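Local structure of 11R-lipoxygenase (Gersemia fruticosa, 3VF1) at residues A[255-260]-A[334-339]; A[472-477]-A[498-503]; A[477-482]-A[488-493]; A[675-678]-A[684-687]. The protein probably catalyses the iron-dependent, calcium-regulated insertion of molecular oxygen into polyunsaturated fatty acids. All coordinates share one frame; numbering follows the deposited sequence.

Interaction 1 of 4, residues A[255-260]-A[334-339]; sequences VWFGSQ and GLFYLK
Phe336 reaches from its strand to the backbone of the helix, its CE2 lying 4.1 Å from CA of Gly258. With no side chain at Gly258 the ring meets the backbone CA itself; a CB there would point toward the strand and be in ordinary contact with the ring. Phe336 carries CG anti to its carbonyl carbon (chi1 -60°), which directs the ring outward from the strand toward Gly258. Phe257 joins it from the helix, CE2 to CE2 at 4.3 Å, the two rings approaching obliquely. Within the catalytic domain of the lipoxygenase, this packs helix 254-263 against the middle strand of a five-stranded antiparallel sheet, where strand 333-338 runs between 306-310 and 344-350. Phe261, one turn on from Phe257, meets both rings, edge-to-face with Phe336, while helix 369-410 also touches Phe257. At the other end of the strand segment, Lys339 arches over with a bend at chi3 (63°), bringing NZ to 3.9 Å from CG2 of Val255. The two side chains cross at about a right angle, and since valine offers the ammonium group no acceptor, this is van der Waals contact alone.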
loop_
_atom_site.group_PDB
_atom_site.type_symbol
_atom_site.label_atom_id
_atom_site.label_comp_id
_atom_site.label_asym_id
_atom_site.label_seq_id
_atom_site.Cartn_x
_atom_site.Cartn_y
_atom_site.Cartn_z
ATOM N N VAL A 255 10.418 -14.880 23.214
ATOM C CA VAL A 255 11.184 -14.890 21.975
ATOM C C VAL A 255 10.277 -14.564 20.793
ATOM O O VAL A 255 10.635 -13.766 19.924
ATOM C CB VAL A 255 11.869 -16.246 21.742
ATOM C CG1 VAL A 255 12.420 -16.333 20.322
ATOM C CG2 VAL A 255 12.979 -16.457 22.759
ATOM N N TRP A 256 9.102 -15.183 20.765
ATOM C CA TRP A 256 8.117 -14.889 19.733
ATOM C C TRP A 256 7.675 -13.437 19.838
ATOM O O TRP A 256 7.574 -12.735 18.834
ATOM C CB TRP A 256 6.904 -15.812 19.869
ATOM C CG TRP A 256 5.744 -15.385 19.026
ATOM C CD1 TRP A 256 4.785 -14.475 19.357
ATOM C CD2 TRP A 256 5.422 -15.845 17.707
ATOM N NE1 TRP A 256 3.883 -14.341 18.329
ATOM C CE2 TRP A 256 4.252 -15.172 17.304
ATOM C CE3 TRP A 256 6.009 -16.760 16.828
ATOM C CZ2 TRP A 256 3.657 -15.384 16.060
ATOM C CZ3 TRP A 256 5.416 -16.972 15.594
ATOM C CH2 TRP A 256 4.253 -16.286 15.222
ATOM N N PHE A 257 7.422 -12.992 21.064
ATOM C CA PHE A 257 6.977 -11.627 21.322
ATOM C C PHE A 257 7.932 -10.613 20.705
ATOM O O PHE A 257 7.519 -9.730 19.958
ATOM C CB PHE A 257 6.875 -11.389 22.828
ATOM C CG PHE A 257 6.335 -10.038 23.196
ATOM C CD1 PHE A 257 4.971 -9.823 23.274
ATOM C CD2 PHE A 257 7.191 -8.986 23.474
ATOM C CE1 PHE A 257 4.467 -8.583 23.612
ATOM C CE2 PHE A 257 6.693 -7.740 23.815
ATOM C CZ PHE A 257 5.329 -7.540 23.885
ATOM N N GLY A 258 9.214 -10.748 21.026
ATOM C CA GLY A 258 10.229 -9.860 20.494
ATOM C C GLY A 258 10.250 -9.866 18.979
ATOM O O GLY A 258 10.376 -8.815 18.348
ATOM N N SER A 259 10.115 -11.052 18.392
ATOM C CA SER A 259 10.208 -11.198 16.943
ATOM C C SER A 259 9.030 -10.545 16.220
ATOM O O SER A 259 9.110 -10.275 15.027
ATOM C CB SER A 259 10.311 -12.677 16.556
ATOM O OG SER A 259 9.069 -13.345 16.695
ATOM N N GLN A 260 7.942 -10.289 16.941
ATOM C CA GLN A 260 6.765 -9.666 16.340
ATOM C C GLN A 260 7.004 -8.195 16.011
ATOM O O GLN A 260 6.272 -7.604 15.217
ATOM C CB GLN A 260 5.549 -9.799 17.260
ATOM C CG GLN A 260 5.021 -11.217 17.387
ATOM C CD GLN A 260 4.725 -11.848 16.041
ATOM O OE1 GLN A 260 3.644 -11.667 15.480
ATOM N NE2 GLN A 260 5.692 -12.589 15.511
ATOM N N GLY A 334 9.224 0.019 25.588
ATOM C CA GLY A 334 9.674 -1.349 25.729
ATOM C C GLY A 334 11.165 -1.442 25.487
ATOM O O GLY A 334 11.692 -0.802 24.582
ATOM N N LEU A 335 11.848 -2.234 26.303
ATOM C CA LEU A 335 13.282 -2.430 26.144
ATOM C C LEU A 335 13.549 -3.883 25.785
ATOM O O LEU A 335 12.970 -4.791 26.378
ATOM C CB LEU A 335 14.022 -2.052 27.426
ATOM C CG LEU A 335 15.508 -1.734 27.258
ATOM C CD1 LEU A 335 15.695 -0.453 26.456
ATOM C CD2 LEU A 335 16.189 -1.625 28.611
ATOM N N PHE A 336 14.422 -4.096 24.807
ATOM C CA PHE A 336 14.708 -5.437 24.320
ATOM C C PHE A 336 16.201 -5.733 24.368
ATOM O O PHE A 336 17.027 -4.823 24.361
ATOM C CB PHE A 336 14.190 -5.605 22.891
ATOM C CG PHE A 336 12.707 -5.406 22.756
ATOM C CD1 PHE A 336 12.156 -4.138 22.826
ATOM C CD2 PHE A 336 11.864 -6.484 22.550
ATOM C CE1 PHE A 336 10.792 -3.950 22.700
ATOM C CE2 PHE A 336 10.499 -6.301 22.423
ATOM C CZ PHE A 336 9.964 -5.030 22.498
ATOM N N TYR A 337 16.532 -7.018 24.419
ATOM C CA TYR A 337 17.916 -7.464 24.480
ATOM C C TYR A 337 18.209 -8.395 23.314
ATOM O O TYR A 337 17.409 -9.272 22.999
ATOM C CB TYR A 337 18.167 -8.193 25.799
ATOM C CG TYR A 337 19.603 -8.615 26.020
ATOM C CD1 TYR A 337 20.589 -7.674 26.275
ATOM C CD2 TYR A 337 19.966 -9.953 25.998
ATOM C CE1 TYR A 337 21.898 -8.051 26.488
ATOM C CE2 TYR A 337 21.277 -10.342 26.212
ATOM C CZ TYR A 337 22.237 -9.385 26.456
ATOM O OH TYR A 337 23.543 -9.757 26.672
ATOM N N LEU A 338 19.355 -8.199 22.672
ATOM C CA LEU A 338 19.775 -9.067 21.579
ATOM C C LEU A 338 20.550 -10.256 22.132
ATOM O O LEU A 338 21.716 -10.135 22.497
ATOM C CB LEU A 338 20.640 -8.295 20.582
ATOM C CG LEU A 338 21.217 -9.112 19.423
ATOM C CD1 LEU A 338 20.109 -9.671 18.544
ATOM C CD2 LEU A 338 22.177 -8.266 18.607
ATOM N N LYS A 339 19.889 -11.406 22.196
ATOM C CA LYS A 339 20.497 -12.606 22.758
ATOM C C LYS A 339 21.665 -13.091 21.908
ATOM O O LYS A 339 21.848 -12.652 20.775
ATOM C CB LYS A 339 19.450 -13.711 22.896
ATOM C CG LYS A 339 18.352 -13.390 23.896
ATOM C CD LYS A 339 17.234 -14.422 23.858
ATOM C CE LYS A 339 17.727 -15.805 24.249
ATOM N NZ LYS A 339 16.639 -16.820 24.166
#

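Interaction 2 of 4, residues A[472-477]-A[498-503]; sequences SYDLVK and LLWNVI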
loop_
_atom_site.group_PDB
_atom_site.type_symbol
_atom_site.label_atom_id
_atom_site.label_comp_id
_atom_site.label_asym_id
_atom_site.label_seq_id
_atom_site.Cartn_x
_atom_site.Cartn_y
_atom_site.Cartn_z
ATOM N N SER A 472 12.479 9.419 5.645
ATOM C CA SER A 472 12.035 8.216 6.338
ATOM C C SER A 472 11.569 7.144 5.355
ATOM O O SER A 472 11.221 6.033 5.759
ATOM C CB SER A 472 10.911 8.548 7.324
ATOM O OG SER A 472 9.744 8.992 6.652
ATOM N N TYR A 473 11.562 7.478 4.067
ATOM C CA TYR A 473 11.178 6.524 3.033
ATOM C C TYR A 473 12.393 5.922 2.336
ATOM O O TYR A 473 12.267 4.960 1.583
ATOM C CB TYR A 473 10.251 7.184 2.013
ATOM C CG TYR A 473 8.817 7.244 2.477
ATOM C CD1 TYR A 473 8.373 8.274 3.295
ATOM C CD2 TYR A 473 7.908 6.263 2.105
ATOM C CE1 TYR A 473 7.062 8.326 3.725
ATOM C CE2 TYR A 473 6.598 6.308 2.530
ATOM C CZ TYR A 473 6.182 7.340 3.337
ATOM O OH TYR A 473 4.876 7.381 3.757
ATOM N N ASP A 474 13.568 6.489 2.588
ATOM C CA ASP A 474 14.806 5.890 2.113
ATOM C C ASP A 474 15.105 4.676 2.981
ATOM O O ASP A 474 15.717 4.792 4.042
ATOM C CB ASP A 474 15.959 6.892 2.174
ATOM C CG ASP A 474 17.225 6.365 1.523
ATOM O OD1 ASP A 474 17.427 5.133 1.516
ATOM O OD2 ASP A 474 18.019 7.184 1.016
ATOM N N LEU A 475 14.656 3.514 2.524
ATOM C CA LEU A 475 14.750 2.284 3.302
ATOM C C LEU A 475 16.155 2.059 3.848
ATOM O O LEU A 475 16.342 1.872 5.050
ATOM C CB LEU A 475 14.344 1.091 2.436
ATOM C CG LEU A 475 14.208 -0.248 3.158
ATOM C CD1 LEU A 475 13.031 -0.216 4.120
ATOM C CD2 LEU A 475 14.057 -1.378 2.152
ATOM N N VAL A 476 17.139 2.081 2.958
ATOM C CA VAL A 476 18.515 1.769 3.323
ATOM C C VAL A 476 19.015 2.643 4.470
ATOM O O VAL A 476 19.600 2.145 5.430
ATOM C CB VAL A 476 19.463 1.940 2.119
ATOM C CG1 VAL A 476 20.908 1.711 2.542
ATOM C CG2 VAL A 476 19.077 0.985 0.997
ATOM N N LYS A 477 18.781 3.946 4.365
ATOM C CA LYS A 477 19.282 4.889 5.358
ATOM C C LYS A 477 18.436 4.898 6.630
ATOM O O LYS A 477 18.933 5.219 7.708
ATOM C CB LYS A 477 19.365 6.296 4.759
ATOM C CG LYS A 477 20.456 6.438 3.708
ATOM C CD LYS A 477 20.451 7.812 3.059
ATOM C CE LYS A 477 21.409 7.858 1.881
ATOM N NZ LYS A 477 21.222 9.077 1.048
ATOM N N LEU A 498 16.549 -6.596 -0.453
ATOM C CA LEU A 498 16.749 -7.251 -1.739
ATOM C C LEU A 498 15.811 -6.650 -2.779
ATOM O O LEU A 498 16.215 -6.361 -3.905
ATOM C CB LEU A 498 16.490 -8.754 -1.628
ATOM C CG LEU A 498 17.496 -9.581 -0.825
ATOM C CD1 LEU A 498 17.049 -11.031 -0.764
ATOM C CD2 LEU A 498 18.890 -9.473 -1.426
ATOM N N LEU A 499 14.554 -6.464 -2.388
ATOM C CA LEU A 499 13.530 -5.958 -3.291
ATOM C C LEU A 499 13.780 -4.500 -3.644
ATOM O O LEU A 499 13.598 -4.091 -4.789
ATOM C CB LEU A 499 12.150 -6.108 -2.652
ATOM C CG LEU A 499 11.651 -7.549 -2.554
ATOM C CD1 LEU A 499 10.691 -7.720 -1.393
ATOM C CD2 LEU A 499 10.990 -7.958 -3.861
ATOM N N TRP A 500 14.194 -3.719 -2.654
ATOM C CA TRP A 500 14.504 -2.312 -2.867
ATOM C C TRP A 500 15.584 -2.153 -3.933
ATOM O O TRP A 500 15.438 -1.364 -4.864
ATOM C CB TRP A 500 14.968 -1.669 -1.561
ATOM C CG TRP A 500 15.429 -0.258 -1.727
ATOM C CD1 TRP A 500 16.682 0.160 -2.065
ATOM C CD2 TRP A 500 14.640 0.926 -1.567
ATOM N NE1 TRP A 500 16.724 1.533 -2.124
ATOM C CE2 TRP A 500 15.482 2.027 -1.821
ATOM C CE3 TRP A 500 13.304 1.163 -1.232
ATOM C CZ2 TRP A 500 15.033 3.343 -1.751
ATOM C CZ3 TRP A 500 12.859 2.470 -1.162
ATOM C CH2 TRP A 500 13.722 3.544 -1.420
ATOM N N ASN A 501 16.667 -2.910 -3.791
ATOM C CA ASN A 501 17.787 -2.832 -4.720
ATOM C C ASN A 501 17.432 -3.360 -6.107
ATOM O O ASN A 501 17.943 -2.872 -7.112
ATOM C CB ASN A 501 18.991 -3.593 -4.161
ATOM C CG ASN A 501 19.667 -2.855 -3.020
ATOM O OD1 ASN A 501 19.792 -1.631 -3.047
ATOM N ND2 ASN A 501 20.109 -3.598 -2.012
ATOM N N VAL A 502 16.558 -4.359 -6.159
ATOM C CA VAL A 502 16.119 -4.920 -7.432
ATOM C C VAL A 502 15.158 -3.973 -8.143
ATOM O O VAL A 502 15.189 -3.853 -9.367
ATOM C CB VAL A 502 15.455 -6.301 -7.246
ATOM C CG1 VAL A 502 14.397 -6.542 -8.308
ATOM C CG2 VAL A 502 16.508 -7.398 -7.273
ATOM N N ILE A 503 14.313 -3.297 -7.372
ATOM C CA ILE A 503 13.385 -2.322 -7.930
ATOM C C ILE A 503 14.130 -1.062 -8.358
ATOM O O ILE A 503 13.785 -0.437 -9.359
ATOM C CB ILE A 503 12.289 -1.939 -6.920
ATOM C CG1 ILE A 503 11.321 -3.106 -6.726
ATOM C CG2 ILE A 503 11.526 -0.711 -7.402
ATOM C CD1 ILE A 503 10.333 -2.903 -5.595
#
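Apolar contact dominates, and most of it falls on the indole of Trp500. Leu475 lays its CB over one face of the six-membered ring, 4.1 Å from the centroid and 22° off the normal, a CH-pi contact. With CG anti to the backbone N (chi1 -172°), the leucine branch runs on alongside Trp500, the two side chains sliding past each other in opposite directions, and CD2 of Leu475 reaches CB of Trp500 at 3.8 Å. Val476 approaches the pyrrole part obliquely, CG2 lying 3.9 Å from NE1. These contacts join the start of helix 475-481 to the long helix 491-514 in the largely helical catalytic domain; Phe569 of helix 557-579 meets Trp500 edge-to-face. Polar atoms play a smaller part. The carbonyl O of Tyr473 lies 3.6 Å from CH2 of Trp500, whereas the phenol of Tyr473 leads elsewhere, to the carbonyl of Arg395. Asp474 is the N-cap: its short carboxylate can turn back to the helix start, where OD1 accepts a weak bond from Lys477 N (3.4 Å).

Interaction 3 of 4, residues A[477-482]-A[488-493]; sequences KDLRQR and RKFYYK. With FRU (beta-D-fructofuranose), chain C.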
loop_
_atom_site.group_PDB
_atom_site.type_symbol
_atom_site.label_atom_id
_atom_site.label_comp_id
_atom_site.label_asym_id
_atom_site.label_seq_id
_atom_site.Cartn_x
_atom_site.Cartn_y
_atom_site.Cartn_z
ATOM N N LYS A 477 18.781 3.946 4.365
ATOM C CA LYS A 477 19.282 4.889 5.358
ATOM C C LYS A 477 18.436 4.898 6.630
ATOM O O LYS A 477 18.933 5.219 7.708
ATOM C CB LYS A 477 19.365 6.296 4.759
ATOM C CG LYS A 477 20.456 6.438 3.708
ATOM C CD LYS A 477 20.451 7.812 3.059
ATOM C CE LYS A 477 21.409 7.858 1.881
ATOM N NZ LYS A 477 21.222 9.077 1.048
ATOM N N ASP A 478 17.161 4.543 6.508
ATOM C CA ASP A 478 16.285 4.489 7.672
ATOM C C ASP A 478 16.678 3.327 8.575
ATOM O O ASP A 478 16.899 3.505 9.771
ATOM C CB ASP A 478 14.822 4.354 7.250
ATOM C CG ASP A 478 13.873 4.394 8.432
ATOM O OD1 ASP A 478 13.686 5.487 9.009
ATOM O OD2 ASP A 478 13.309 3.335 8.782
ATOM N N LEU A 479 16.765 2.134 7.996
ATOM C CA LEU A 479 17.181 0.956 8.742
ATOM C C LEU A 479 18.557 1.175 9.359
ATOM O O LEU A 479 18.849 0.682 10.446
ATOM C CB LEU A 479 17.221 -0.267 7.828
ATOM C CG LEU A 479 15.877 -0.748 7.275
ATOM C CD1 LEU A 479 16.089 -1.852 6.257
ATOM C CD2 LEU A 479 14.980 -1.227 8.402
ATOM N N ARG A 480 19.399 1.924 8.656
ATOM C CA ARG A 480 20.777 2.129 9.085
ATOM C C ARG A 480 20.878 3.089 10.267
ATOM O O ARG A 480 21.644 2.849 11.200
ATOM C CB ARG A 480 21.619 2.645 7.919
ATOM C CG ARG A 480 23.088 2.836 8.250
ATOM C CD ARG A 480 23.855 3.315 7.034
ATOM N NE ARG A 480 23.870 2.307 5.976
ATOM C CZ ARG A 480 24.099 2.566 4.690
ATOM N NH1 ARG A 480 24.327 3.810 4.283
ATOM N NH2 ARG A 480 24.092 1.579 3.806
ATOM N N GLN A 481 20.109 4.174 10.231
ATOM C CA GLN A 481 20.145 5.155 11.310
ATOM C C GLN A 481 19.435 4.613 12.550
ATOM O O GLN A 481 19.656 5.094 13.660
ATOM C CB GLN A 481 19.531 6.485 10.860
ATOM C CG GLN A 481 18.015 6.478 10.714
ATOM C CD GLN A 481 17.303 7.122 11.893
ATOM O OE1 GLN A 481 17.937 7.681 12.790
ATOM N NE2 GLN A 481 15.976 7.053 11.891
ATOM N N ARG A 482 18.588 3.606 12.354
ATOM C CA ARG A 482 17.933 2.932 13.471
ATOM C C ARG A 482 18.828 1.847 14.067
ATOM O O ARG A 482 18.546 1.323 15.142
ATOM C CB ARG A 482 16.603 2.318 13.029
ATOM C CG ARG A 482 15.482 3.326 12.844
ATOM C CD ARG A 482 14.128 2.658 12.993
ATOM N NE ARG A 482 13.778 1.849 11.830
ATOM C CZ ARG A 482 13.053 0.733 11.871
ATOM N NH1 ARG A 482 12.594 0.263 13.023
ATOM N NH2 ARG A 482 12.789 0.076 10.751
ATOM N N ARG A 488 20.446 -10.364 12.413
ATOM C CA ARG A 488 20.448 -11.597 11.627
ATOM C C ARG A 488 19.052 -12.176 11.391
ATOM O O ARG A 488 18.777 -12.718 10.321
ATOM C CB ARG A 488 21.319 -12.654 12.309
ATOM C CG ARG A 488 22.792 -12.294 12.398
ATOM C CD ARG A 488 23.505 -12.528 11.078
ATOM N NE ARG A 488 24.944 -12.294 11.186
ATOM C CZ ARG A 488 25.808 -12.441 10.186
ATOM N NH1 ARG A 488 25.390 -12.824 8.987
ATOM N NH2 ARG A 488 27.097 -12.203 10.386
ATOM N N LYS A 489 18.177 -12.070 12.388
ATOM C CA LYS A 489 16.853 -12.683 12.302
ATOM C C LYS A 489 15.760 -11.634 12.096
ATOM O O LYS A 489 14.625 -11.805 12.537
ATOM C CB LYS A 489 16.580 -13.532 13.547
ATOM C CG LYS A 489 17.652 -14.588 13.786
ATOM C CD LYS A 489 17.364 -15.456 14.997
ATOM C CE LYS A 489 16.426 -16.602 14.655
ATOM N NZ LYS A 489 16.316 -17.578 15.773
ATOM N N PHE A 490 16.126 -10.552 11.416
ATOM C CA PHE A 490 15.190 -9.509 11.023
ATOM C C PHE A 490 14.829 -9.760 9.559
ATOM O O PHE A 490 15.373 -9.130 8.654
ATOM C CB PHE A 490 15.850 -8.141 11.195
ATOM C CG PHE A 490 14.906 -6.972 11.080
ATOM C CD1 PHE A 490 13.556 -7.150 10.819
ATOM C CD2 PHE A 490 15.383 -5.682 11.236
ATOM C CE1 PHE A 490 12.709 -6.057 10.720
ATOM C CE2 PHE A 490 14.543 -4.595 11.134
ATOM C CZ PHE A 490 13.206 -4.781 10.876
ATOM N N TYR A 491 13.912 -10.694 9.337
ATOM C CA TYR A 491 13.643 -11.208 7.998
ATOM C C TYR A 491 13.009 -10.173 7.074
ATOM O O TYR A 491 13.286 -10.162 5.877
ATOM C CB TYR A 491 12.763 -12.455 8.089
ATOM C CG TYR A 491 13.377 -13.542 8.938
ATOM C CD1 TYR A 491 14.724 -13.856 8.826
ATOM C CD2 TYR A 491 12.617 -14.241 9.868
ATOM C CE1 TYR A 491 15.296 -14.843 9.602
ATOM C CE2 TYR A 491 13.182 -15.229 10.652
ATOM C CZ TYR A 491 14.522 -15.526 10.514
ATOM O OH TYR A 491 15.092 -16.508 11.289
ATOM N N TYR A 492 12.161 -9.309 7.619
ATOM C CA TYR A 492 11.597 -8.222 6.831
ATOM C C TYR A 492 12.710 -7.367 6.239
ATOM O O TYR A 492 12.654 -6.975 5.078
ATOM C CB TYR A 492 10.693 -7.333 7.681
ATOM C CG TYR A 492 10.527 -5.947 7.095
ATOM C CD1 TYR A 492 11.410 -4.928 7.422
ATOM C CD2 TYR A 492 9.503 -5.663 6.198
ATOM C CE1 TYR A 492 11.277 -3.664 6.885
ATOM C CE2 TYR A 492 9.360 -4.399 5.654
ATOM C CZ TYR A 492 10.251 -3.404 6.003
ATOM O OH TYR A 492 10.116 -2.144 5.467
ATOM N N LYS A 493 13.720 -7.075 7.050
ATOM C CA LYS A 493 14.817 -6.210 6.631
ATOM C C LYS A 493 15.618 -6.835 5.495
ATOM O O LYS A 493 15.946 -6.165 4.519
ATOM C CB LYS A 493 15.732 -5.901 7.819
ATOM C CG LYS A 493 17.040 -5.218 7.445
ATOM C CD LYS A 493 18.183 -6.210 7.285
ATOM C CE LYS A 493 18.520 -6.892 8.602
ATOM N NZ LYS A 493 19.678 -7.816 8.487
HETATM C C1 FRU C . 21.135 -6.803 4.324
HETATM C C2 FRU C . 22.366 -7.372 5.016
HETATM C C3 FRU C . 22.920 -8.574 4.267
HETATM C C4 FRU C . 23.332 -9.531 5.366
HETATM C C5 FRU C . 22.431 -9.155 6.532
HETATM C C6 FRU C . 23.176 -9.315 7.851
HETATM O O1 FRU C . 20.139 -7.796 4.238
HETATM O O2 FRU C . 23.381 -6.394 5.072
HETATM O O3 FRU C . 24.021 -8.224 3.459
HETATM O O4 FRU C . 23.175 -10.879 4.994
HETATM O O5 FRU C . 22.024 -7.813 6.320
HETATM O O6 FRU C . 22.323 -9.825 8.850
#
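A sugar-binding pocket borders this contact, where the turn between helices 475-481 and 491-514 holds a glycan. Leu479 faces Lys493 across the turn, its CD1 3.7 Å from CG of the lysine, so the aliphatic part of Lys493 serves as a greasy partner. The other methyl of Leu479, CD2, comes obliquely to CE2 of Phe490 (4.4 Å); one face of that ring carries CB of Lys493, near its rim. Bends at chi2 (-95°) and chi3 (-65°) then turn the lysine away from the leucine, and NZ donates to the fructose ring oxygen O5 at 3.2 Å. The same NZ bonds to the carbonyl of Leu487, tying sugar and turn together, while Asp494 holds the fructose as well. Arg488 adds a looser touch, CD to fructose O6 at 3.7 Å. An alanine in place of Lys493 would probably leave O5 and the Leu487 carbonyl without this donor and open a gap beside Leu479. Phe490 sits at the N-cap of helix 491-514, the second of two consecutive helices joined by a short loop in the mainly helical catalytic domain.

Interaction 4 of 4, residues A[675-678]-A[684-687]; sequences ERNQ and YTWL
NH2 of Arg676 comes to the edge of the Tyr684 ring, near its plane and 3.8 Å from CB of the tyrosine, the guanidinium and ring planes 71° apart. The carbonyl O of Tyr684 lies at the guanidinium edge; one face of the tyrosine ring carries the backbone N of Trp686, toward its rim. At another part of the guanidinium edge is the amide of Asn677, whose OD1 is gripped side-on by NE and NH2, each at 3.0 Å, from the same face of the amide. That helps hold the amide's rotation. With CG anti to the carbonyl carbon (chi1 -75°), Asn677 carries ND2 to Tyr684 O at 2.9 Å, a nearly straight bond (166°) arriving from above the carbonyl plane. Here the chain leaves helix 653-676 and folds back toward its C-terminal iron ligand, Ile698. Asparagine suits the place because one short group both accepts and donates; a leucine here would probably leave the Tyr684 carbonyl without this donor and the guanidinium freer to turn. Asp495 forms a salt bridge with Arg676 NH1, and CG2 of Thr685 packs 3.7 Å from Asn677 ND2.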
loop_
_atom_site.group_PDB
_atom_site.type_symbol
_atom_site.label_atom_id
_atom_site.label_comp_id
_atom_site.label_asym_id
_atom_site.label_seq_id
_atom_site.Cartn_x
_atom_site.Cartn_y
_atom_site.Cartn_z
ATOM N N GLU A 675 14.812 -20.705 0.319
ATOM C CA GLU A 675 15.891 -21.482 0.917
ATOM C C GLU A 675 16.076 -21.135 2.393
ATOM O O GLU A 675 16.354 -22.013 3.212
ATOM C CB GLU A 675 17.194 -21.267 0.146
ATOM C CG GLU A 675 17.202 -21.932 -1.224
ATOM C CD GLU A 675 18.466 -21.646 -2.010
ATOM O OE1 GLU A 675 19.145 -20.641 -1.705
ATOM O OE2 GLU A 675 18.782 -22.429 -2.930
ATOM N N ARG A 676 15.920 -19.861 2.731
ATOM C CA ARG A 676 16.026 -19.429 4.121
ATOM C C ARG A 676 14.857 -19.965 4.939
ATOM O O ARG A 676 15.031 -20.403 6.076
ATOM C CB ARG A 676 16.051 -17.905 4.214
ATOM C CG ARG A 676 16.093 -17.386 5.643
ATOM C CD ARG A 676 15.567 -15.974 5.732
ATOM N NE ARG A 676 14.154 -15.896 5.372
ATOM C CZ ARG A 676 13.526 -14.769 5.046
ATOM N NH1 ARG A 676 14.186 -13.617 5.030
ATOM N NH2 ARG A 676 12.238 -14.793 4.731
ATOM N N ASN A 677 13.665 -19.926 4.351
ATOM C CA ASN A 677 12.453 -20.363 5.032
ATOM C C ASN A 677 12.381 -21.877 5.194
ATOM O O ASN A 677 11.458 -22.397 5.822
ATOM C CB ASN A 677 11.218 -19.879 4.269
ATOM C CG ASN A 677 10.954 -18.399 4.460
ATOM O OD1 ASN A 677 11.707 -17.702 5.142
ATOM N ND2 ASN A 677 9.882 -17.908 3.849
ATOM N N GLN A 678 13.352 -22.584 4.629
ATOM C CA GLN A 678 13.338 -24.040 4.649
ATOM C C GLN A 678 13.391 -24.586 6.073
ATOM O O GLN A 678 14.313 -24.284 6.832
ATOM C CB GLN A 678 14.513 -24.594 3.842
ATOM C CG GLN A 678 14.440 -26.094 3.611
ATOM C CD GLN A 678 13.217 -26.504 2.810
ATOM O OE1 GLN A 678 12.461 -27.387 3.220
ATOM N NE2 GLN A 678 13.019 -25.867 1.659
ATOM N N TYR A 684 8.789 -16.360 7.228
ATOM C CA TYR A 684 8.386 -15.026 6.804
ATOM C C TYR A 684 8.182 -15.039 5.291
ATOM O O TYR A 684 9.135 -15.196 4.528
ATOM C CB TYR A 684 9.439 -13.990 7.195
ATOM C CG TYR A 684 9.008 -12.571 6.908
ATOM C CD1 TYR A 684 8.188 -11.885 7.790
ATOM C CD2 TYR A 684 9.413 -11.923 5.750
ATOM C CE1 TYR A 684 7.786 -10.589 7.530
ATOM C CE2 TYR A 684 9.016 -10.630 5.481
ATOM C CZ TYR A 684 8.203 -9.966 6.377
ATOM O OH TYR A 684 7.803 -8.675 6.113
ATOM N N THR A 685 6.935 -14.871 4.863
ATOM C CA THR A 685 6.565 -15.111 3.473
ATOM C C THR A 685 5.889 -13.918 2.807
ATOM O O THR A 685 5.422 -14.019 1.674
ATOM C CB THR A 685 5.595 -16.298 3.383
ATOM O OG1 THR A 685 4.418 -16.012 4.149
ATOM C CG2 THR A 685 6.249 -17.561 3.923
ATOM N N TRP A 686 5.842 -12.788 3.502
ATOM C CA TRP A 686 5.032 -11.661 3.056
ATOM C C TRP A 686 5.716 -10.802 1.995
ATOM O O TRP A 686 5.084 -9.930 1.401
ATOM C CB TRP A 686 4.636 -10.807 4.262
ATOM C CG TRP A 686 4.080 -11.635 5.369
ATOM C CD1 TRP A 686 4.631 -11.834 6.601
ATOM C CD2 TRP A 686 2.876 -12.405 5.337
ATOM N NE1 TRP A 686 3.836 -12.676 7.344
ATOM C CE2 TRP A 686 2.754 -13.041 6.590
ATOM C CE3 TRP A 686 1.887 -12.617 4.374
ATOM C CZ2 TRP A 686 1.682 -13.870 6.902
ATOM C CZ3 TRP A 686 0.822 -13.442 4.687
ATOM C CH2 TRP A 686 0.728 -14.057 5.940
ATOM N N LEU A 687 6.999 -11.048 1.754
ATOM C CA LEU A 687 7.732 -10.303 0.736
ATOM C C LEU A 687 8.254 -11.213 -0.372
ATOM O O LEU A 687 9.134 -10.830 -1.136
ATOM C CB LEU A 687 8.878 -9.508 1.368
ATOM C CG LEU A 687 8.449 -8.246 2.121
ATOM C CD1 LEU A 687 9.657 -7.549 2.722
ATOM C CD2 LEU A 687 7.688 -7.299 1.202
#

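Overall arrangement
Helix 491-514 links three of the four contacts. Interactions 2 and 3, with centres about 11 Å apart, share Lys477 and the same two helices, interaction 3 being nested inside the loop that interaction 2 closes; they touch where Leu475 CD1 lies 3.7 Å from Tyr492 OH. Interaction 4 packs against interaction 3 through Tyr491 and Tyr492, and against interaction 2 where Leu499 CD1 lies 3.5 Å from Leu687 O. Interaction 1 stands apart, its nearest atoms about 6 Å from interaction 3. The glycan lies beside interaction 3. Toward the iron, the side chain of Tyr473 is about 9 Å from that of His397, and that of Tyr684 about 10 Å from that of Asn579, both iron ligands.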